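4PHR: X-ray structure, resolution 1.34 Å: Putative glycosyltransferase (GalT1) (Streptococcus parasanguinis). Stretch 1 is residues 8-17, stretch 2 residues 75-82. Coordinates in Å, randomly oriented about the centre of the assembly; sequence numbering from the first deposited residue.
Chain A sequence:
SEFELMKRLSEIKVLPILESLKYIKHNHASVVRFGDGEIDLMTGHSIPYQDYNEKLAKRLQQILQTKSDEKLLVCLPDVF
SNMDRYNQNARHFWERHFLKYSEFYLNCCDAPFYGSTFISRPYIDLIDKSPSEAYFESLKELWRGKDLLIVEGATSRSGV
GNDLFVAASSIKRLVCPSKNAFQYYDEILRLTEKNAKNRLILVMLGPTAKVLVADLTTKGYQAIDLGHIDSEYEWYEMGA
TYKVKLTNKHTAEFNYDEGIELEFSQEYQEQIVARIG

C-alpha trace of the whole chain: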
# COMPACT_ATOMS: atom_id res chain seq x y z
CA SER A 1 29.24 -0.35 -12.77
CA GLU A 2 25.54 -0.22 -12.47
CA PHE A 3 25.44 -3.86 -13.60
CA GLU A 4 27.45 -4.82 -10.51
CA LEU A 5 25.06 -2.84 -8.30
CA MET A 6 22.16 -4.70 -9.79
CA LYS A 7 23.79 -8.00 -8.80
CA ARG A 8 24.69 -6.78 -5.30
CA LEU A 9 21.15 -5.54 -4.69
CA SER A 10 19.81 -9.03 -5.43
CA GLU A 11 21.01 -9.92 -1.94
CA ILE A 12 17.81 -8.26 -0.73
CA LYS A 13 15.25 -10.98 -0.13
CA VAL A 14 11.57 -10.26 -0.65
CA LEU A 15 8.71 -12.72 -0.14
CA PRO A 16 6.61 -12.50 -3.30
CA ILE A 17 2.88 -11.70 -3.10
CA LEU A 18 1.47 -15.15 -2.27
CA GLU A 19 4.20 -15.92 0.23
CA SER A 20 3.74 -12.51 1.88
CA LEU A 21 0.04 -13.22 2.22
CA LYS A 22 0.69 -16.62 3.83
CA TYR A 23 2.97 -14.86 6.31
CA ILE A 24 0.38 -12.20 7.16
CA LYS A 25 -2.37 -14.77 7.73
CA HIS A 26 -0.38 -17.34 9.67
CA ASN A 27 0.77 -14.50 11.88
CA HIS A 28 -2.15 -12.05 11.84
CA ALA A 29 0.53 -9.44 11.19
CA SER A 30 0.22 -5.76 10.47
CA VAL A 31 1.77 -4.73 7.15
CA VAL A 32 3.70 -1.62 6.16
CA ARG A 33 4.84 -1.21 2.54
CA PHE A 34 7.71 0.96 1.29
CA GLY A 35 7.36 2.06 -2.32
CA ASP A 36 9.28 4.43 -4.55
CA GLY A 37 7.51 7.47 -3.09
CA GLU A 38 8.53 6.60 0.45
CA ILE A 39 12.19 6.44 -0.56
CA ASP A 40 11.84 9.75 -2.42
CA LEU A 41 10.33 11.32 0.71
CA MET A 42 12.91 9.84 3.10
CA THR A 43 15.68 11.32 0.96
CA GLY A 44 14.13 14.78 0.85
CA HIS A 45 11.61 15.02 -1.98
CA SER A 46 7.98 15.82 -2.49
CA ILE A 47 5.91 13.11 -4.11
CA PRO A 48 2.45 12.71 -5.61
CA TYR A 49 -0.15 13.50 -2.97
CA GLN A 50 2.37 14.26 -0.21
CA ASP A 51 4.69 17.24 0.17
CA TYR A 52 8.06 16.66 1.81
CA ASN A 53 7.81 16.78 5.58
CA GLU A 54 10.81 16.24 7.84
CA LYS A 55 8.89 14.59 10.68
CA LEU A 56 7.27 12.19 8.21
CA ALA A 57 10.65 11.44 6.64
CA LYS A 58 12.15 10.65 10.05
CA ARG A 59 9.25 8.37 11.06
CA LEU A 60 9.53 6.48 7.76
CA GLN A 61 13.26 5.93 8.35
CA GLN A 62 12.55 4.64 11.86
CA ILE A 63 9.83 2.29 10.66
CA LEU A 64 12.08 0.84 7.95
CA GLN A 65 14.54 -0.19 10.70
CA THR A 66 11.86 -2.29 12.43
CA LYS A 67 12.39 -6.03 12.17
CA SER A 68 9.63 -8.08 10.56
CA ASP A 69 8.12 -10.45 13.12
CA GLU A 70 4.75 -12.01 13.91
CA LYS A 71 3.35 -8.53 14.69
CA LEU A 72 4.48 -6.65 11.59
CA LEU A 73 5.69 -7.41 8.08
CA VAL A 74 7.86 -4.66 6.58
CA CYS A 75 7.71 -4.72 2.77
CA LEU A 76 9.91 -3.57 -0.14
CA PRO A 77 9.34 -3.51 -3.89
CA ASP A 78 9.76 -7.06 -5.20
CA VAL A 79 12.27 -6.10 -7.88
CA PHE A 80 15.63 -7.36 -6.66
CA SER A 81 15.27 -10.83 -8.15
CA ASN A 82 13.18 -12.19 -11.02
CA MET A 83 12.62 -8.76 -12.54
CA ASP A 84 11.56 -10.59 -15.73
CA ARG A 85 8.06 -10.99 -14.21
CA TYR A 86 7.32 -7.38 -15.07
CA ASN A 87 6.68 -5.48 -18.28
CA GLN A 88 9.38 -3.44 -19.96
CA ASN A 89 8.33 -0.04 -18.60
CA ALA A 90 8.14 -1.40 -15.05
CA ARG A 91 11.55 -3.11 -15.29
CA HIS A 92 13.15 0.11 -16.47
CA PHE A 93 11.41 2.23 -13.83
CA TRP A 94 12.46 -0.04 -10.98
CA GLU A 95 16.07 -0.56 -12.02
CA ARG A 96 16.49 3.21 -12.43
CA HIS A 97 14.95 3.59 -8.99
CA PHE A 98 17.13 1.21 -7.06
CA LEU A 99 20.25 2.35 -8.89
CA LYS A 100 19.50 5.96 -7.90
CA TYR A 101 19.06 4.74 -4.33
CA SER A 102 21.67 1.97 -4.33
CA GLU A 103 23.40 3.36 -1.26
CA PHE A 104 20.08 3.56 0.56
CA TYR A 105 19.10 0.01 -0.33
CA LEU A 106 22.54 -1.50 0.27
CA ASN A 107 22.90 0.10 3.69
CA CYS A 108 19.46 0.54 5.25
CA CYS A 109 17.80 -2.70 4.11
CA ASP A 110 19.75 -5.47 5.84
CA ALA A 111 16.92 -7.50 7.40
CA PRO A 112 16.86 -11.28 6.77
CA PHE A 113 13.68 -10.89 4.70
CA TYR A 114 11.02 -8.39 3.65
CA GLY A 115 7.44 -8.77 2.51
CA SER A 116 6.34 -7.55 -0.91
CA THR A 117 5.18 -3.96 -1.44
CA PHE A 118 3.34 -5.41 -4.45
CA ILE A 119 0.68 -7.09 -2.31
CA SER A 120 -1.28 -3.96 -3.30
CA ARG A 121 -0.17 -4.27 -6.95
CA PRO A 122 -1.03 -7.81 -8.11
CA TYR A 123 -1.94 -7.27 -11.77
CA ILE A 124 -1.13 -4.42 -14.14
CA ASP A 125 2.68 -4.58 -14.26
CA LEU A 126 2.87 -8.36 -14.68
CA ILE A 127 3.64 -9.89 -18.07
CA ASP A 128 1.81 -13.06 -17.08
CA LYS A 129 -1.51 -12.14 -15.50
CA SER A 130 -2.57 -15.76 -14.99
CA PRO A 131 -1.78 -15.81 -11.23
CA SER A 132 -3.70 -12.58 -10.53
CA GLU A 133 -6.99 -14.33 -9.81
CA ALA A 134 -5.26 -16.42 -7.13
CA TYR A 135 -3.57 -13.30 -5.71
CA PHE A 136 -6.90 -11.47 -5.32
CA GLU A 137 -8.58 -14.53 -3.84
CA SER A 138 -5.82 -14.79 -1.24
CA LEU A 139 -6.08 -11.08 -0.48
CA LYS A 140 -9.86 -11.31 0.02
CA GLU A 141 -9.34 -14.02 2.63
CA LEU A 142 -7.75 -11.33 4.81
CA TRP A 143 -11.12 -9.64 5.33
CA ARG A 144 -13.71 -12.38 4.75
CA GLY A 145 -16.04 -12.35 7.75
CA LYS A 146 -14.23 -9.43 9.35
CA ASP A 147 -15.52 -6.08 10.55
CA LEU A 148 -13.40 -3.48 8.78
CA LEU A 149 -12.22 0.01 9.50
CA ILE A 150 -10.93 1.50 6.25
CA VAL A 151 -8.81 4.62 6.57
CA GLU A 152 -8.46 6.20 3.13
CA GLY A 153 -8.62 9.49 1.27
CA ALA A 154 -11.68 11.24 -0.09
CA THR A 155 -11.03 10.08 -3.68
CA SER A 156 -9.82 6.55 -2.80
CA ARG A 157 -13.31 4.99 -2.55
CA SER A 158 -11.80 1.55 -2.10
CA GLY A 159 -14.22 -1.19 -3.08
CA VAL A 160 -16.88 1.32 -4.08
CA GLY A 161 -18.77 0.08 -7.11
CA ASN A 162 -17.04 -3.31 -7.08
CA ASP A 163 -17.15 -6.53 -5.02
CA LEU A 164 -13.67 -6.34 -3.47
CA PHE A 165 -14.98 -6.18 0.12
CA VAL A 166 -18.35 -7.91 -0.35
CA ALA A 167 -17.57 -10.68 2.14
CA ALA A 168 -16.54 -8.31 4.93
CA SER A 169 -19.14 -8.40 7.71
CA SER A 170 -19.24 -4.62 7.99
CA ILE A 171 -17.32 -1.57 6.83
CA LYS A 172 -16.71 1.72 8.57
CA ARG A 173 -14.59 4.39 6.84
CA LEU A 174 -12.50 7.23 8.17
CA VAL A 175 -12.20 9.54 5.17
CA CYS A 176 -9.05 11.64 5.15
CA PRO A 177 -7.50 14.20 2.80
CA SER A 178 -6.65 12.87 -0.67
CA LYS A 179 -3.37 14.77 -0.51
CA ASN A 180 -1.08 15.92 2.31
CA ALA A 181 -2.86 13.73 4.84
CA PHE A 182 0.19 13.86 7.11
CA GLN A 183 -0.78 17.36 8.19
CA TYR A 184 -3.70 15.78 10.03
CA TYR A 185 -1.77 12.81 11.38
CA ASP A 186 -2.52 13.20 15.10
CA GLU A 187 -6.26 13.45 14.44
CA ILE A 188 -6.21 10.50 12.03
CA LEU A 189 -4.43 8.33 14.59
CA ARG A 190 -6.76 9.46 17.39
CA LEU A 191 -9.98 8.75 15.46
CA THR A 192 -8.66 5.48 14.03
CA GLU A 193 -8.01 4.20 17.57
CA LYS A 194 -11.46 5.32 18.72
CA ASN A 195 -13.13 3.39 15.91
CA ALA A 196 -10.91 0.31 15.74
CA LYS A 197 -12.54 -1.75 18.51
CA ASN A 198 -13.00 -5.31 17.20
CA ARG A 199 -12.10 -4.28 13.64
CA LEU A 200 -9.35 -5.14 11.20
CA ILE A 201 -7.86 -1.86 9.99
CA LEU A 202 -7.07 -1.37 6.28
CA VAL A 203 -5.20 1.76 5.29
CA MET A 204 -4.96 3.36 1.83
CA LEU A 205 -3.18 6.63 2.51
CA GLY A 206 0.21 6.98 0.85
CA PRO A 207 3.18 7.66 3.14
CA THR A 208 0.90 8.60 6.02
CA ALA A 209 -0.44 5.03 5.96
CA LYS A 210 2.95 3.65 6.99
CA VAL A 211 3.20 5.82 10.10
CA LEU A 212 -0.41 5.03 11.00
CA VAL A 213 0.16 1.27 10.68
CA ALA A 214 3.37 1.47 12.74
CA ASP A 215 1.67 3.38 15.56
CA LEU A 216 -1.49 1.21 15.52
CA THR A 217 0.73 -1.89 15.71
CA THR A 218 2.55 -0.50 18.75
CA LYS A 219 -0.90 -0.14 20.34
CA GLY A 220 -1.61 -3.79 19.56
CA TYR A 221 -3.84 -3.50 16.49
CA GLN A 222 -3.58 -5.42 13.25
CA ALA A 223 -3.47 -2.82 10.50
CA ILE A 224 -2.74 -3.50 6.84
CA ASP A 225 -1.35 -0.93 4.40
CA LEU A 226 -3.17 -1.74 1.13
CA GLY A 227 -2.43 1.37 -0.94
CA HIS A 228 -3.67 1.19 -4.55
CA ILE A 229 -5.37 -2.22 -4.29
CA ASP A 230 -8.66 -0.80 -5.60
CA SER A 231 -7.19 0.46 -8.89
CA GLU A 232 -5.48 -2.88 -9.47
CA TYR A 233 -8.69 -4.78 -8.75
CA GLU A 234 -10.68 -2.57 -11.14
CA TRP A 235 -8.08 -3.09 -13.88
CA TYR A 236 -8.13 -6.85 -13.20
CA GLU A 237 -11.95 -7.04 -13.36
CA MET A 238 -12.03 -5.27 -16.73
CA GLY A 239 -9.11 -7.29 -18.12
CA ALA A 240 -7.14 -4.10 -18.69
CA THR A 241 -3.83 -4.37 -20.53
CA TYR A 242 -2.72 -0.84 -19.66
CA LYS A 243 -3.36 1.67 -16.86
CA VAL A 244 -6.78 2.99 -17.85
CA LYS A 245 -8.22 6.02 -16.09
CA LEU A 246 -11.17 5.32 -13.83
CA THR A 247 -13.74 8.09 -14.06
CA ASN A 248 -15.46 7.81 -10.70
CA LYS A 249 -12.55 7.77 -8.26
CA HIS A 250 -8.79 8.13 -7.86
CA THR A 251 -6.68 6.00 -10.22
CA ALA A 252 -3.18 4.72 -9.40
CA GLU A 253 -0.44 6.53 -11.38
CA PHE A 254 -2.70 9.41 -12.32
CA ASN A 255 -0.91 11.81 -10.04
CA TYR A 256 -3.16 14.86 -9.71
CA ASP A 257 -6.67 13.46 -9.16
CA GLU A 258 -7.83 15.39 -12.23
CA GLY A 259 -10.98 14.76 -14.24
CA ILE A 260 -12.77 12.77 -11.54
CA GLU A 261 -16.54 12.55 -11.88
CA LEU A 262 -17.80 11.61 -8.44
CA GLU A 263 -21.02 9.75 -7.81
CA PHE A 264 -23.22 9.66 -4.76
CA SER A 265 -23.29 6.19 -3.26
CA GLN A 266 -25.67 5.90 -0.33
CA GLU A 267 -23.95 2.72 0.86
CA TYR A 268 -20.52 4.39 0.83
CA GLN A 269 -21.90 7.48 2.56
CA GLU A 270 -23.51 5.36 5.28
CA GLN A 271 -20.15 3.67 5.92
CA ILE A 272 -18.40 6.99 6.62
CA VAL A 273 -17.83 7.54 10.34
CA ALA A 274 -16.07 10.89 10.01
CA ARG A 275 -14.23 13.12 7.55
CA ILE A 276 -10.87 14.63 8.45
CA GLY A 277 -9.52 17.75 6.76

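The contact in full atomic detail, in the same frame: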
# COMPACT_ATOMS: atom_id res chain seq x y z
N ARG A 8 24.55 -6.92 -6.75
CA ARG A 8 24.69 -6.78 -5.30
C ARG A 8 23.34 -6.58 -4.61
O ARG A 8 23.10 -7.11 -3.53
CB ARG A 8 25.64 -5.62 -4.97
CG ARG A 8 27.08 -5.90 -5.37
CD ARG A 8 27.96 -4.68 -5.19
NE ARG A 8 27.94 -4.21 -3.82
CZ ARG A 8 28.23 -2.97 -3.44
NH1 ARG A 8 28.58 -2.06 -4.35
NH2 ARG A 8 28.19 -2.64 -2.16
N LEU A 9 22.46 -5.82 -5.25
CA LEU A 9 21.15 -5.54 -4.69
C LEU A 9 20.25 -6.78 -4.65
O LEU A 9 19.27 -6.82 -3.91
CB LEU A 9 20.47 -4.39 -5.45
CG LEU A 9 21.07 -3.02 -5.15
CD1 LEU A 9 20.67 -2.02 -6.22
CD2 LEU A 9 20.65 -2.55 -3.77
N SER A 10 20.59 -7.80 -5.43
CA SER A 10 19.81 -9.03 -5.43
C SER A 10 20.01 -9.84 -4.15
O SER A 10 19.39 -10.87 -3.96
CB SER A 10 20.07 -9.87 -6.69
OG SER A 10 21.35 -10.48 -6.66
N GLU A 11 20.89 -9.35 -3.28
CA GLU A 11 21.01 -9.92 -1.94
C GLU A 11 19.78 -9.61 -1.08
O GLU A 11 19.51 -10.30 -0.09
CB GLU A 11 22.28 -9.40 -1.26
CG GLU A 11 22.62 -10.10 0.05
CD GLU A 11 24.04 -9.82 0.51
OE1 GLU A 11 24.54 -10.57 1.39
OE2 GLU A 11 24.66 -8.86 -0.00
N ILE A 12 19.03 -8.58 -1.45
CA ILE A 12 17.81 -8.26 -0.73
C ILE A 12 16.77 -9.33 -1.03
O ILE A 12 16.52 -9.68 -2.19
CB ILE A 12 17.27 -6.85 -1.08
CG1 ILE A 12 18.27 -5.77 -0.65
CG2 ILE A 12 15.93 -6.60 -0.40
CD1 ILE A 12 17.95 -4.37 -1.17
N LYS A 13 16.16 -9.86 0.02
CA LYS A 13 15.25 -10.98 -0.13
C LYS A 13 13.82 -10.59 0.21
O LYS A 13 13.50 -10.28 1.35
CB LYS A 13 15.70 -12.15 0.76
CG LYS A 13 17.02 -12.75 0.29
CD LYS A 13 17.59 -13.75 1.27
CE LYS A 13 18.19 -13.06 2.49
NZ LYS A 13 19.30 -12.13 2.10
N VAL A 14 12.97 -10.61 -0.81
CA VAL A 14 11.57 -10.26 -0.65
C VAL A 14 10.70 -11.50 -0.84
O VAL A 14 10.92 -12.27 -1.78
CB VAL A 14 11.17 -9.20 -1.70
CG1 VAL A 14 9.67 -8.95 -1.69
CG2 VAL A 14 11.94 -7.90 -1.48
N LEU A 15 9.73 -11.69 0.04
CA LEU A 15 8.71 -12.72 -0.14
C LEU A 15 7.70 -12.26 -1.18
O LEU A 15 7.03 -11.25 -0.96
CB LEU A 15 7.96 -12.97 1.16
CG LEU A 15 8.72 -13.59 2.33
CD1 LEU A 15 7.87 -13.44 3.59
CD2 LEU A 15 9.03 -15.05 2.05
N PRO A 16 7.56 -12.98 -2.29
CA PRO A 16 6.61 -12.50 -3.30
C PRO A 16 5.17 -12.53 -2.79
O PRO A 16 4.90 -13.15 -1.75
CB PRO A 16 6.79 -13.47 -4.47
CG PRO A 16 7.41 -14.68 -3.87
CD PRO A 16 8.24 -14.22 -2.71
N ILE A 17 4.27 -11.88 -3.52
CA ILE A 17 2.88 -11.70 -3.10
C ILE A 17 2.25 -12.86 -2.32
O ILE A 17 1.78 -12.68 -1.20
CB ILE A 17 1.97 -11.35 -4.30
CG1 ILE A 17 2.36 -10.00 -4.89
CG2 ILE A 17 0.52 -11.32 -3.88
CD1 ILE A 17 1.73 -9.73 -6.25
N CYS A 75 7.66 -4.31 4.17
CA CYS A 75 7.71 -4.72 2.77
C CYS A 75 8.53 -3.77 1.90
O CYS A 75 8.56 -2.56 2.15
CB CYS A 75 6.30 -4.81 2.18
SG CYS A 75 5.20 -5.92 3.06
N LEU A 76 9.18 -4.33 0.88
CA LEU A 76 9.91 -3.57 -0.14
C LEU A 76 9.42 -3.95 -1.52
O LEU A 76 8.79 -5.00 -1.70
CB LEU A 76 11.39 -3.90 -0.07
CG LEU A 76 12.28 -3.05 0.83
CD1 LEU A 76 11.59 -2.57 2.08
CD2 LEU A 76 13.58 -3.81 1.15
N PRO A 77 9.71 -3.12 -2.53
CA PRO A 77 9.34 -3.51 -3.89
C PRO A 77 10.01 -4.84 -4.27
O PRO A 77 11.19 -5.06 -3.99
CB PRO A 77 9.88 -2.35 -4.75
CG PRO A 77 9.95 -1.17 -3.79
CD PRO A 77 10.38 -1.81 -2.49
N ASP A 78 9.25 -5.73 -4.91
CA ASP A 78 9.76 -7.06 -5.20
C ASP A 78 10.44 -7.03 -6.57
O ASP A 78 9.90 -7.53 -7.56
CB ASP A 78 8.60 -8.08 -5.15
CG ASP A 78 9.06 -9.50 -5.34
OD1 ASP A 78 10.28 -9.75 -5.43
OD2 ASP A 78 8.18 -10.39 -5.40
N VAL A 79 11.62 -6.43 -6.62
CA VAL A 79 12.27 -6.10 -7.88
C VAL A 79 13.74 -6.46 -7.90
O VAL A 79 14.45 -6.17 -8.86
CB VAL A 79 12.13 -4.59 -8.21
CG1 VAL A 79 10.67 -4.20 -8.34
CG2 VAL A 79 12.82 -3.75 -7.15
N PHE A 80 14.20 -7.09 -6.82
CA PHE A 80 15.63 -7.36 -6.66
C PHE A 80 16.04 -8.70 -7.25
O PHE A 80 17.21 -8.92 -7.55
CB PHE A 80 16.01 -7.21 -5.19
CG PHE A 80 15.73 -5.84 -4.66
CD1 PHE A 80 16.52 -4.76 -5.05
CD2 PHE A 80 14.66 -5.62 -3.82
CE1 PHE A 80 16.24 -3.50 -4.59
CE2 PHE A 80 14.38 -4.34 -3.36
CZ PHE A 80 15.17 -3.29 -3.75
N SER A 81 15.07 -9.59 -7.42
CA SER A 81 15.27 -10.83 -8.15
C SER A 81 14.05 -11.08 -9.04
O SER A 81 12.96 -10.58 -8.77
CB SER A 81 15.47 -12.00 -7.19
OG SER A 81 16.73 -11.92 -6.54
N ASN A 82 14.26 -11.82 -10.11
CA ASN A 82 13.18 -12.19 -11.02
C ASN A 82 12.42 -10.97 -11.52
O ASN A 82 11.19 -10.92 -11.52
CB ASN A 82 12.24 -13.21 -10.36
CG ASN A 82 11.43 -13.99 -11.37
OD1 ASN A 82 11.69 -13.92 -12.58
ND2 ASN A 82 10.44 -14.74 -10.90
O HOH W 1 16.37 -11.92 -4.01
O HOH W 2 11.16 -12.24 -4.55
O HOH W 3 5.60 -9.69 -5.19

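This is a small apolar contact centred on the ring of Phe80, with no direct hydrogen bond between the stretches and three waters bridging their polar atoms along one side. Together the two segments bury 451 Å², of which Phe80 contributes the largest share. The CA-to-CB bond of Phe80 points toward stretch 1 (chi1 m), where a type I turn from Leu9 to Ile12, closed by Ile12 N to Leu9 O (3.0 Å), brings Ile12 over the ring. Ile12 CD1 lies 3.9 Å from the Phe80 ring centroid, 12° off the normal, a CH-pi contact over one face. Ile12 CG2 also packs on Phe80 CD2 (3.8 Å) and Leu76 CD2 (4.0 Å), so one branched side chain touches both residues. Leu9 CB adds an apolar contact to Phe80 CD1 (4.0 Å). Val14, chi1 t, sits at the ring edge, with CG2 4.3 Å from Phe80 CD2, while its CG1 approaches Asp78 CB at 3.7 Å; its CG1 lies 4.0 Å from Leu76 O and its CG2 3.9 Å from Pro77 O. In the extended run from Ile12 to Leu15, the CA-to-CB bonds alternate, toward stretch 2 at Ile12 and Val14 and away at Lys13 and Leu15. At the turn, Ser10 has little bulk, and its CA comes within 3.4 Å of Phe80 O in a CA-H...O contact. Asp78 provides the polar counterpart. Water 2 donates to Asp78 OD1 and to Val14 O (both 2.8 Å); water 3 donates to Asp78 OD2 (2.7 Å) and accepts from Ile17 N (3.1 Å), linking the carboxylate to the start of the helix that follows Pro16. Pro16 CB packs 3.5 Å from Asp78 OD2. Near the turn, water 1 joins Ile12 O (2.9 Å) to Ser81 OG (2.6 Å), a short hydroxyl suited to this exposed margin.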